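Local coordinates for DNA processing protein DprA (Streptococcus pneumoniae, PDB 3UQZ) that binds single-stranded DNA, protects it from nucleases and helps load the RecA recombinase onto it during natural transformation, at residues G113-S118 with P206-I211; I138-A143 with A149-A154; K144-A149 with I220-K225; I162-T167 with R210-L215; D170-K175 with L180-G185. All coordinates share one frame; numbering follows the deposited sequence.

Contact 1: G113-S118 with P206-I211; sequences GSRACS and PARNRI. With SO4 (sulfate ion), chain D.
Two bent arginine chains, Arg-115 and Arg-208, bring their guanidinium ends together from opposite directions. Arg-208 leaves the helix with CG trans to its backbone N (chi1 -178°), then turns twice, at chi2 and chi3, to bring NH2 to the meeting point. Arg-115 has its single sharp bend at chi2. The two NH2 atoms lie 2.9 Å apart, edge to edge, with the guanidinium planes turned 77° against each other, and no hydrogen bond links the two donors. A sulfate lies beside Arg-115. Backbone N of Arg-115 donates to O4 of the ion over 2.9 Å, at an N-H...O angle of 158°, while CD of the same residue rests 3.4 Å from sulfate O1. The sulfate probably comes from the crystallisation liquor; such an ion may mark a place where a phosphate could bind. Segment 113-118 runs from the end of strand 108-113 to the start of helix 119-130, Ser-118 being its N-cap. Arg-208 reaches it from helix 204-215, passing over Val-164 of strand 161-164.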
# COMPACT_ATOMS: atom_id res chain seq x y z
N GLY A 113 15.77 4.35 4.43
CA GLY A 113 15.71 3.34 3.38
C GLY A 113 17.01 2.62 3.09
O GLY A 113 18.04 2.88 3.70
N SER A 114 16.94 1.71 2.11
CA SER A 114 18.02 0.83 1.65
C SER A 114 19.35 1.51 1.41
O SER A 114 19.40 2.55 0.74
CB SER A 114 17.58 0.09 0.38
OG SER A 114 18.34 -1.09 0.16
N ARG A 115 20.42 0.91 1.94
CA ARG A 115 21.82 1.35 1.77
C ARG A 115 22.20 1.05 0.30
O ARG A 115 22.90 1.84 -0.32
CB ARG A 115 22.76 0.60 2.75
CG ARG A 115 23.34 1.43 3.90
CD ARG A 115 22.47 1.49 5.18
NE ARG A 115 23.27 1.82 6.37
CZ ARG A 115 22.83 2.37 7.50
NH1 ARG A 115 21.55 2.70 7.64
NH2 ARG A 115 23.66 2.61 8.50
N ALA A 116 21.69 -0.06 -0.26
CA ALA A 116 21.90 -0.51 -1.64
C ALA A 116 20.56 -0.42 -2.39
O ALA A 116 19.98 -1.43 -2.80
CB ALA A 116 22.43 -1.95 -1.65
N CYS A 117 20.06 0.80 -2.54
CA CYS A 117 18.79 1.02 -3.22
C CYS A 117 18.97 0.98 -4.75
O CYS A 117 20.10 0.98 -5.25
CB CYS A 117 18.19 2.34 -2.77
SG CYS A 117 19.03 3.81 -3.42
N SER A 118 17.85 1.01 -5.47
CA SER A 118 17.79 1.05 -6.93
C SER A 118 17.69 2.51 -7.40
O SER A 118 17.35 3.39 -6.60
CB SER A 118 16.57 0.26 -7.41
OG SER A 118 15.36 0.97 -7.20
N PRO A 206 22.05 1.54 14.60
CA PRO A 206 20.69 1.45 15.17
C PRO A 206 20.45 2.51 16.24
O PRO A 206 19.34 3.03 16.34
CB PRO A 206 20.67 0.05 15.80
CG PRO A 206 21.72 -0.70 15.09
CD PRO A 206 22.80 0.29 14.83
N ALA A 207 21.50 2.87 17.01
CA ALA A 207 21.47 3.89 18.07
C ALA A 207 21.16 5.29 17.50
O ALA A 207 20.30 6.00 18.01
CB ALA A 207 22.79 3.88 18.84
N ARG A 208 21.87 5.66 16.44
CA ARG A 208 21.78 6.90 15.65
C ARG A 208 20.34 7.01 15.08
O ARG A 208 19.77 8.11 15.08
CB ARG A 208 22.82 6.78 14.52
CG ARG A 208 22.98 7.92 13.57
CD ARG A 208 22.30 7.76 12.21
NE ARG A 208 22.22 6.39 11.71
CZ ARG A 208 22.70 5.99 10.55
NH1 ARG A 208 23.34 6.84 9.77
NH2 ARG A 208 22.56 4.74 10.16
N ASN A 209 19.76 5.88 14.61
CA ASN A 209 18.41 5.82 14.03
C ASN A 209 17.30 6.27 14.98
O ASN A 209 16.31 6.86 14.53
CB ASN A 209 18.11 4.45 13.46
CG ASN A 209 18.92 4.10 12.24
OD1 ASN A 209 19.29 4.95 11.42
ND2 ASN A 209 19.17 2.82 12.07
N ARG A 210 17.46 5.98 16.28
CA ARG A 210 16.55 6.35 17.36
C ARG A 210 16.40 7.89 17.41
O ARG A 210 15.29 8.39 17.59
CB ARG A 210 17.06 5.74 18.68
CG ARG A 210 17.03 6.65 19.92
CD ARG A 210 17.83 6.12 21.10
NE ARG A 210 19.26 6.16 20.80
CZ ARG A 210 20.15 6.88 21.47
NH1 ARG A 210 19.78 7.61 22.52
NH2 ARG A 210 21.42 6.87 21.11
N ILE A 211 17.53 8.63 17.19
CA ILE A 211 17.60 10.10 17.16
C ILE A 211 16.92 10.64 15.89
O ILE A 211 16.13 11.58 15.99
CB ILE A 211 19.06 10.63 17.32
CG1 ILE A 211 19.72 10.06 18.59
CG2 ILE A 211 19.11 12.18 17.30
CD1 ILE A 211 21.25 10.17 18.63
S SO4 D . 19.36 -1.23 5.35
O1 SO4 D . 20.00 -0.54 6.45
O2 SO4 D . 19.35 -2.69 5.62
O3 SO4 D . 17.98 -0.75 5.21
O4 SO4 D . 20.09 -0.98 4.11

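Contact 2: I138-A143 with A149-A154; sequences IVSGLA and AAHMAA
Ile-138 packs against Ala-150 and Ala-154, one turn apart on the helix. Its CG1 lies 3.7 Å from CB of Ala-154, while CG2, trans to the backbone N, lies 4.0 Å from CB of Ala-150 and also approaches that residue's carbonyl. Both alanines are small enough to let the helix come near the sheet: the axes of 138-140 and 149-154 approach to 8.4 Å and run nearly antiparallel, at 156°. Just as close is the fit round His-151, whose imidazole lies against CB of Ser-140 and CD1 of Leu-142. The backbone N of Leu-142 stands at the ring edge, near its plane, and the Leu-142 side chain crosses the histidine at about a right angle. Looser is the hydroxyl of Ser-140: OG is 4.4 Å from CB of Ala-150 and instead makes its hydrogen bond to the carbonyl of Val-111 on the adjoining strand. All the touching residues are buried; the solvent side is the outer face of the helix, where Met-152, modelled as selenomethionine, is exposed. Here the first two elements of a beta-alpha-beta unit meet: strand 137-140 leads through the loop at 141-145 into helix 146-157, which returns to strand 161-164, and helix 178-187 closes over Leu-142 and His-151.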
# COMPACT_ATOMS: atom_id res chain seq x y z
N ILE A 138 14.64 18.02 6.08
CA ILE A 138 14.87 16.60 5.80
C ILE A 138 15.92 16.05 6.76
O ILE A 138 17.10 16.44 6.70
CB ILE A 138 15.22 16.36 4.30
CG1 ILE A 138 14.15 16.94 3.32
CG2 ILE A 138 15.56 14.89 4.00
CD1 ILE A 138 12.68 16.59 3.56
N VAL A 139 15.48 15.16 7.67
CA VAL A 139 16.38 14.54 8.64
C VAL A 139 16.73 13.13 8.17
O VAL A 139 15.83 12.33 7.92
CB VAL A 139 15.83 14.56 10.08
CG1 VAL A 139 16.88 14.03 11.06
CG2 VAL A 139 15.38 15.97 10.48
N SER A 140 18.03 12.85 8.00
CA SER A 140 18.52 11.53 7.58
C SER A 140 19.92 11.25 8.15
O SER A 140 20.48 12.12 8.81
CB SER A 140 18.47 11.38 6.07
OG SER A 140 18.38 10.01 5.73
N GLY A 141 20.45 10.06 7.91
CA GLY A 141 21.72 9.62 8.49
C GLY A 141 22.97 9.55 7.66
O GLY A 141 23.94 8.91 8.07
N LEU A 142 22.98 10.20 6.50
CA LEU A 142 24.17 10.27 5.62
C LEU A 142 24.68 8.93 5.05
O LEU A 142 25.77 8.89 4.48
CB LEU A 142 25.29 11.06 6.33
CG LEU A 142 26.02 12.17 5.60
CD1 LEU A 142 25.22 12.78 4.47
CD2 LEU A 142 26.41 13.22 6.58
N ALA A 143 23.90 7.84 5.19
CA ALA A 143 24.25 6.52 4.67
C ALA A 143 24.14 6.54 3.14
O ALA A 143 23.46 7.41 2.57
CB ALA A 143 23.29 5.48 5.22
N ALA A 149 20.27 10.25 -1.22
CA ALA A 149 19.29 10.79 -2.16
C ALA A 149 18.34 11.76 -1.48
O ALA A 149 17.92 12.74 -2.09
CB ALA A 149 18.51 9.65 -2.80
N ALA A 150 18.04 11.51 -0.19
CA ALA A 150 17.19 12.37 0.64
C ALA A 150 17.86 13.74 0.88
O ALA A 150 17.22 14.78 0.67
CB ALA A 150 16.89 11.69 1.96
N HIS A 151 19.15 13.73 1.26
CA HIS A 151 19.96 14.91 1.54
C HIS A 151 20.15 15.74 0.27
O HIS A 151 19.87 16.93 0.29
CB HIS A 151 21.32 14.51 2.12
CG HIS A 151 21.27 14.02 3.54
ND1 HIS A 151 21.81 12.81 3.91
CD2 HIS A 151 20.79 14.63 4.65
CE1 HIS A 151 21.63 12.71 5.21
NE2 HIS A 151 21.01 13.78 5.70
N MSE A 152 20.57 15.11 -0.84
CA MSE A 152 20.77 15.78 -2.13
C MSE A 152 19.50 16.41 -2.71
O MSE A 152 19.57 17.50 -3.27
CB MSE A 152 21.47 14.86 -3.13
CG MSE A 152 22.91 14.57 -2.72
SE MSE A 152 23.77 13.27 -3.83
CE MSE A 152 23.82 14.37 -5.34
N ALA A 153 18.35 15.77 -2.52
CA ALA A 153 17.06 16.29 -2.97
C ALA A 153 16.65 17.55 -2.20
O ALA A 153 16.09 18.48 -2.79
CB ALA A 153 15.99 15.22 -2.85
N ALA A 154 16.95 17.60 -0.89
CA ALA A 154 16.69 18.75 -0.03
C ALA A 154 17.54 19.92 -0.50
O ALA A 154 17.02 21.01 -0.71
CB ALA A 154 17.01 18.40 1.42

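Contact 3: K144-A149 with I220-K225; sequences KGIDTA and IVAEAK
The carboxyl-terminal edge of the parallel sheet, where a Rossmann-type fold carries its binding loops, is the setting for Ile-146 against Ala-222 and Glu-223. Ile-146 opens helix 146-157, directly after the N-cap Gly-145, and sends its longer branch across to the end of strand 218-222. CG1 lies trans to its own carbonyl carbon (chi1 -59°), which directs the branch at the strand: CG1 comes to 3.5 Å from the carbonyl O of Ala-222, and CD1 to 4.0 Å from CB of the same residue. The tip then grazes Glu-223, with CD1 4.4 Å from its CB. The side-chain contact is apolar, apart from the approach of CG1 to a backbone carbonyl, and no hydrogen bond joins the segments. Glu-223 has positive phi and psi, 54° and 55°, so the chain turns abruptly as it leaves the strand. The polar end of Glu-223 is engaged away from the isoleucine, where OE2 bonds to Ser-118 OG. The backbone of Ile-146 is hydrogen-bonded to Ser-114. Val-125 of helix 119-130 touches both Ile-146 and Ala-222. The start of helix 146-157 is thus joined to strand 218-222 beside helix 119-130 and the loop leading into helix 119-130.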
# COMPACT_ATOMS: atom_id res chain seq x y z
N LYS A 144 24.80 5.57 2.47
CA LYS A 144 24.70 5.50 1.02
C LYS A 144 23.29 5.01 0.65
O LYS A 144 22.62 4.40 1.48
CB LYS A 144 25.82 4.65 0.39
CG LYS A 144 25.84 3.16 0.72
CD LYS A 144 27.07 2.51 0.09
CE LYS A 144 27.22 1.05 0.45
NZ LYS A 144 28.54 0.50 0.02
N GLY A 145 22.84 5.38 -0.53
CA GLY A 145 21.52 4.97 -0.99
C GLY A 145 20.45 6.00 -0.75
O GLY A 145 20.62 7.16 -1.14
N ILE A 146 19.34 5.58 -0.11
CA ILE A 146 18.17 6.42 0.19
C ILE A 146 18.51 7.68 0.99
O ILE A 146 18.05 8.76 0.64
CB ILE A 146 16.99 5.60 0.81
CG1 ILE A 146 16.49 4.46 -0.14
CG2 ILE A 146 15.83 6.50 1.30
CD1 ILE A 146 15.78 4.89 -1.46
N ASP A 147 19.33 7.53 2.05
CA ASP A 147 19.75 8.64 2.90
C ASP A 147 20.45 9.73 2.08
O ASP A 147 20.05 10.89 2.17
CB ASP A 147 20.65 8.16 4.06
CG ASP A 147 19.98 7.38 5.18
OD1 ASP A 147 18.95 6.72 4.92
OD2 ASP A 147 20.52 7.37 6.30
N THR A 148 21.41 9.34 1.23
CA THR A 148 22.14 10.28 0.36
C THR A 148 21.21 11.00 -0.62
O THR A 148 21.33 12.21 -0.80
CB THR A 148 23.32 9.58 -0.32
OG1 THR A 148 24.15 9.00 0.69
CG2 THR A 148 24.15 10.51 -1.19
N ALA A 149 20.27 10.25 -1.22
CA ALA A 149 19.29 10.79 -2.16
C ALA A 149 18.34 11.76 -1.48
O ALA A 149 17.92 12.74 -2.09
CB ALA A 149 18.51 9.65 -2.80
N ILE A 220 9.53 9.00 6.55
CA ILE A 220 9.29 8.59 5.17
C ILE A 220 10.19 7.40 4.85
O ILE A 220 11.41 7.49 5.02
CB ILE A 220 9.48 9.77 4.16
CG1 ILE A 220 8.41 10.87 4.36
CG2 ILE A 220 9.51 9.27 2.70
CD1 ILE A 220 8.72 12.21 3.64
N VAL A 221 9.57 6.26 4.43
CA VAL A 221 10.28 5.03 4.04
C VAL A 221 10.24 4.84 2.54
O VAL A 221 9.21 5.09 1.91
CB VAL A 221 9.81 3.72 4.71
CG1 VAL A 221 10.98 2.98 5.34
CG2 VAL A 221 8.65 3.93 5.68
N ALA A 222 11.33 4.31 2.01
CA ALA A 222 11.48 3.98 0.60
C ALA A 222 12.48 2.87 0.50
O ALA A 222 13.58 2.95 1.06
CB ALA A 222 11.97 5.18 -0.18
N GLU A 223 12.09 1.81 -0.21
CA GLU A 223 12.90 0.62 -0.44
C GLU A 223 13.43 -0.01 0.84
O GLU A 223 14.63 -0.21 0.98
CB GLU A 223 13.99 0.86 -1.51
CG GLU A 223 13.43 1.22 -2.88
CD GLU A 223 14.26 0.83 -4.09
OE1 GLU A 223 15.48 0.59 -3.93
OE2 GLU A 223 13.69 0.80 -5.20
N ALA A 224 12.53 -0.33 1.76
CA ALA A 224 12.88 -1.01 3.00
C ALA A 224 12.64 -2.50 2.75
O ALA A 224 11.57 -2.88 2.28
CB ALA A 224 12.03 -0.51 4.15
N LYS A 225 13.69 -3.31 2.93
CA LYS A 225 13.63 -4.76 2.75
C LYS A 225 13.07 -5.36 4.03
O LYS A 225 12.95 -4.67 5.04
CB LYS A 225 15.02 -5.33 2.49
CG LYS A 225 15.54 -5.06 1.10
CD LYS A 225 17.01 -5.32 1.02
CE LYS A 225 17.60 -4.52 -0.10
NZ LYS A 225 18.98 -4.98 -0.42

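Contact 4: I162-T167 with R210-L215; sequences IAVIGT and RIIAGL
Val-164 is the single strand residue around which Ile-211, Ile-212 and Leu-215 gather, two of them at a slant and one sliding past it. Ile-212 and the valine pass one another in opposite senses, placing CG1 of Ile-212 3.7 Å from CB of Val-164; the same CG1 also lies near CG2. Ile-211 approaches at a slant and offers its short branch: CG2 sits 3.9 Å from CG1 of Val-164. Leu-215, one helical turn beyond Ile-211, likewise comes in at an angle and touches more lightly, its CD2 being 4.2 Å from CG2 of Val-164. A chi1 of -173° turns CG1 of the valine to Ile-211 and CG2 to Leu-215, leaving CB and CG2 against CG1 of Ile-212. The four touching side chains are buried and the contact is wholly apolar. Beside them, the guanidinium of Arg-210 lies with one face against CG1 of Ile-211, 4.3 Å from the plane, and forms a salt bridge with Glu-193.

The axes of 162-164 and 210-215 approach to 9.0 Å and run roughly antiparallel, at 145°. Val-164 points at helix 204-215, while its neighbour Ala-163 points the other way, to Ile-184 of helix 178-187. The sheet is consequently layered between helices, as in a Rossmann-like fold. Helix 83-86 packs beside Ile-211 and Leu-215, and strands 137-140 and 189-192 flank strand 161-164.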
# COMPACT_ATOMS: atom_id res chain seq x y z
N ILE A 162 19.24 17.95 8.02
CA ILE A 162 19.96 17.58 9.25
C ILE A 162 20.48 16.16 9.07
O ILE A 162 19.70 15.27 8.70
CB ILE A 162 19.11 17.70 10.56
CG1 ILE A 162 18.64 19.14 10.82
CG2 ILE A 162 19.88 17.15 11.79
CD1 ILE A 162 17.57 19.28 11.89
N ALA A 163 21.78 15.93 9.32
CA ALA A 163 22.40 14.61 9.28
C ALA A 163 22.73 14.14 10.71
O ALA A 163 23.26 14.91 11.51
CB ALA A 163 23.66 14.61 8.44
N VAL A 164 22.37 12.89 11.03
CA VAL A 164 22.66 12.27 12.34
C VAL A 164 23.66 11.13 12.01
O VAL A 164 23.32 10.20 11.29
CB VAL A 164 21.37 11.78 13.08
CG1 VAL A 164 21.69 11.29 14.49
CG2 VAL A 164 20.33 12.90 13.14
N ILE A 165 24.91 11.28 12.44
CA ILE A 165 25.96 10.31 12.11
C ILE A 165 26.23 9.25 13.19
O ILE A 165 25.77 9.39 14.33
CB ILE A 165 27.25 11.01 11.60
CG1 ILE A 165 27.82 12.00 12.65
CG2 ILE A 165 27.00 11.68 10.24
CD1 ILE A 165 29.22 12.55 12.36
N GLY A 166 26.94 8.19 12.80
CA GLY A 166 27.34 7.09 13.67
C GLY A 166 28.83 7.05 13.96
O GLY A 166 29.38 6.00 14.30
N THR A 167 29.51 8.19 13.79
CA THR A 167 30.96 8.38 14.01
C THR A 167 31.19 9.75 14.68
O THR A 167 30.22 10.49 14.93
CB THR A 167 31.71 8.37 12.66
OG1 THR A 167 31.44 9.58 11.95
CG2 THR A 167 31.43 7.16 11.81
N ARG A 210 17.46 5.98 16.28
CA ARG A 210 16.55 6.35 17.36
C ARG A 210 16.40 7.89 17.41
O ARG A 210 15.29 8.39 17.59
CB ARG A 210 17.06 5.74 18.68
CG ARG A 210 17.03 6.65 19.92
CD ARG A 210 17.83 6.12 21.10
NE ARG A 210 19.26 6.16 20.80
CZ ARG A 210 20.15 6.88 21.47
NH1 ARG A 210 19.78 7.61 22.52
NH2 ARG A 210 21.42 6.87 21.11
N ILE A 211 17.53 8.63 17.19
CA ILE A 211 17.60 10.10 17.16
C ILE A 211 16.92 10.64 15.89
O ILE A 211 16.13 11.58 15.99
CB ILE A 211 19.06 10.63 17.32
CG1 ILE A 211 19.72 10.06 18.59
CG2 ILE A 211 19.11 12.18 17.30
CD1 ILE A 211 21.25 10.17 18.63
N ILE A 212 17.21 10.04 14.70
CA ILE A 212 16.60 10.41 13.41
C ILE A 212 15.07 10.40 13.56
O ILE A 212 14.42 11.40 13.26
CB ILE A 212 17.07 9.50 12.24
CG1 ILE A 212 18.58 9.68 11.94
CG2 ILE A 212 16.23 9.75 10.96
CD1 ILE A 212 19.15 8.69 11.00
N ALA A 213 14.51 9.28 14.06
CA ALA A 213 13.08 9.12 14.27
C ALA A 213 12.56 10.06 15.36
O ALA A 213 11.59 10.77 15.12
CB ALA A 213 12.76 7.68 14.62
N GLY A 214 13.24 10.10 16.51
CA GLY A 214 12.89 10.91 17.67
C GLY A 214 12.78 12.41 17.43
O GLY A 214 11.94 13.08 18.03
N LEU A 215 13.64 12.94 16.56
CA LEU A 215 13.69 14.34 16.16
C LEU A 215 12.42 14.79 15.41
O LEU A 215 12.07 15.96 15.46
CB LEU A 215 14.90 14.52 15.24
CG LEU A 215 15.98 15.58 15.52
CD1 LEU A 215 16.06 15.99 16.97
CD2 LEU A 215 17.34 15.09 15.03

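Contact 5: D170-K175 with L180-G185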
# COMPACT_ATOMS: atom_id res chain seq x y z
N ASP A 170 34.75 14.37 13.00
CA ASP A 170 36.00 14.44 12.23
C ASP A 170 36.26 13.12 11.49
O ASP A 170 37.35 12.92 10.92
CB ASP A 170 37.19 14.80 13.15
CG ASP A 170 37.33 14.00 14.44
OD1 ASP A 170 36.50 13.08 14.68
OD2 ASP A 170 38.23 14.32 15.23
N VAL A 171 35.25 12.22 11.52
CA VAL A 171 35.27 10.89 10.89
C VAL A 171 34.15 10.85 9.83
O VAL A 171 33.08 11.42 10.03
CB VAL A 171 35.18 9.75 11.94
CG1 VAL A 171 35.13 8.37 11.28
CG2 VAL A 171 36.33 9.83 12.95
N PHE A 172 34.42 10.18 8.70
CA PHE A 172 33.47 10.16 7.60
C PHE A 172 33.03 8.76 7.21
O PHE A 172 33.86 7.96 6.81
CB PHE A 172 34.03 10.98 6.41
CG PHE A 172 34.43 12.39 6.80
CD1 PHE A 172 33.49 13.42 6.80
CD2 PHE A 172 35.71 12.68 7.25
CE1 PHE A 172 33.83 14.71 7.22
CE2 PHE A 172 36.05 13.96 7.68
CZ PHE A 172 35.11 14.97 7.65
N TYR A 173 31.73 8.45 7.38
CA TYR A 173 31.19 7.15 6.98
C TYR A 173 29.84 7.27 6.27
O TYR A 173 28.89 7.78 6.87
CB TYR A 173 31.15 6.13 8.14
CG TYR A 173 30.67 4.76 7.70
CD1 TYR A 173 31.57 3.81 7.22
CD2 TYR A 173 29.32 4.42 7.74
CE1 TYR A 173 31.13 2.55 6.81
CE2 TYR A 173 28.87 3.17 7.32
CZ TYR A 173 29.79 2.24 6.85
OH TYR A 173 29.36 1.00 6.44
N PRO A 174 29.69 6.76 5.03
CA PRO A 174 30.72 6.13 4.18
C PRO A 174 31.79 7.12 3.72
O PRO A 174 31.53 8.33 3.70
CB PRO A 174 29.90 5.54 3.03
CG PRO A 174 28.68 6.41 2.93
CD PRO A 174 28.38 6.86 4.33
N LYS A 175 33.00 6.62 3.37
CA LYS A 175 34.12 7.47 2.92
C LYS A 175 33.78 8.33 1.71
O LYS A 175 34.21 9.48 1.66
CB LYS A 175 35.41 6.67 2.68
CG LYS A 175 35.95 5.90 3.91
CD LYS A 175 37.17 6.55 4.63
CE LYS A 175 37.76 5.66 5.71
NZ LYS A 175 38.57 4.55 5.14
N LEU A 180 29.89 15.70 1.09
CA LEU A 180 28.50 15.95 1.49
C LEU A 180 28.40 16.19 3.00
O LEU A 180 27.69 17.10 3.41
CB LEU A 180 27.58 14.80 1.03
CG LEU A 180 26.06 14.96 1.22
CD1 LEU A 180 25.52 16.11 0.39
CD2 LEU A 180 25.34 13.69 0.85
N GLN A 181 29.14 15.41 3.83
CA GLN A 181 29.16 15.59 5.28
C GLN A 181 29.79 16.94 5.65
O GLN A 181 29.26 17.65 6.51
CB GLN A 181 29.91 14.43 5.99
CG GLN A 181 29.74 14.44 7.51
CD GLN A 181 30.41 13.30 8.21
OE1 GLN A 181 30.22 12.13 7.88
NE2 GLN A 181 31.18 13.62 9.24
N ASP A 182 30.91 17.28 4.98
CA ASP A 182 31.62 18.54 5.17
C ASP A 182 30.73 19.72 4.83
O ASP A 182 30.70 20.68 5.61
CB ASP A 182 32.91 18.58 4.34
CG ASP A 182 34.11 17.91 4.97
OD1 ASP A 182 34.26 18.01 6.21
OD2 ASP A 182 34.94 17.36 4.22
N TYR A 183 29.99 19.64 3.70
CA TYR A 183 29.09 20.70 3.26
C TYR A 183 27.90 20.87 4.19
O TYR A 183 27.56 22.00 4.52
CB TYR A 183 28.63 20.50 1.79
CG TYR A 183 27.60 21.52 1.37
CD1 TYR A 183 27.95 22.85 1.19
CD2 TYR A 183 26.25 21.18 1.26
CE1 TYR A 183 26.99 23.81 0.87
CE2 TYR A 183 25.29 22.13 0.94
CZ TYR A 183 25.67 23.44 0.72
OH TYR A 183 24.72 24.40 0.42
N ILE A 184 27.26 19.74 4.59
CA ILE A 184 26.14 19.76 5.52
C ILE A 184 26.60 20.38 6.85
O ILE A 184 25.88 21.18 7.42
CB ILE A 184 25.43 18.37 5.66
CG1 ILE A 184 24.69 18.00 4.36
CG2 ILE A 184 24.47 18.31 6.87
CD1 ILE A 184 24.34 16.52 4.26
N GLY A 185 27.84 20.11 7.24
CA GLY A 185 28.44 20.71 8.43
C GLY A 185 28.68 22.20 8.30
O GLY A 185 28.64 22.92 9.30
O HOH W 1 30.02 9.63 9.52
O HOH W 2 30.96 10.80 5.03
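Val-171 is the first residue of the loop to be gripped: its carbonyl O accepts a hydrogen bond from NE2 of Gln-181, 3.0 Å long with an N-H...O angle of 153°. Thr-167 OG1 bonds to that oxygen too, so two groups hold it. Gln-181 reaches it by starting with CG trans to its backbone N (chi1 -170°) and staying extended. Phe-172 comes next, and its ring crosses the glutamine at a slant, with ring and amide planes 36° apart. CD1 of Phe-172 is 3.4 Å from Gln-181 NE2, and CB of Gln-181 lies at the ring's edge. Farther out on the ring, CZ of Phe-172 comes to 3.5 Å from OD1 of Asp-182, which approaches at about a right angle. At Tyr-173 water takes over: one water accepts from its backbone N and donates to OE1 of Gln-181, each over 3.0 Å. Pro-174, after a cis peptide bond, repeats the idea, a second water donating both to its O (2.9 Å) and to the same OE1. One glutamine amide thus links three backbone groups of the loop, Val-171 O directly and Tyr-173 N and Pro-174 O through waters. The loop leads from strand 161-164 into helix 178-187, whose inner side rests on strand 161-164 and helix 146-157; Tyr-173, turned away from helix 178-187, meets the ring of Phe-205 on helix 204-215.

From the N terminus, the first segment to appear is 113-118, whose loop contact 1 closes only at 206-211. Within that span contact 2 makes a short closure over the turn from strand 137-140 into helix 146-157. Contact 4 opens after contact 2 has closed, and contact 5, another local closure, nests inside contacts 1, 3 and 4. Contact 3 crosses both contact 1 and contact 2, since its segments alternate with theirs, and encloses contact 4. Contacts 1 and 4 end on helix 204-215, while contacts 2 and 3 share helix 146-157. Together they tie helices on both faces to the central parallel strands and gather the loops at their carboxyl ends.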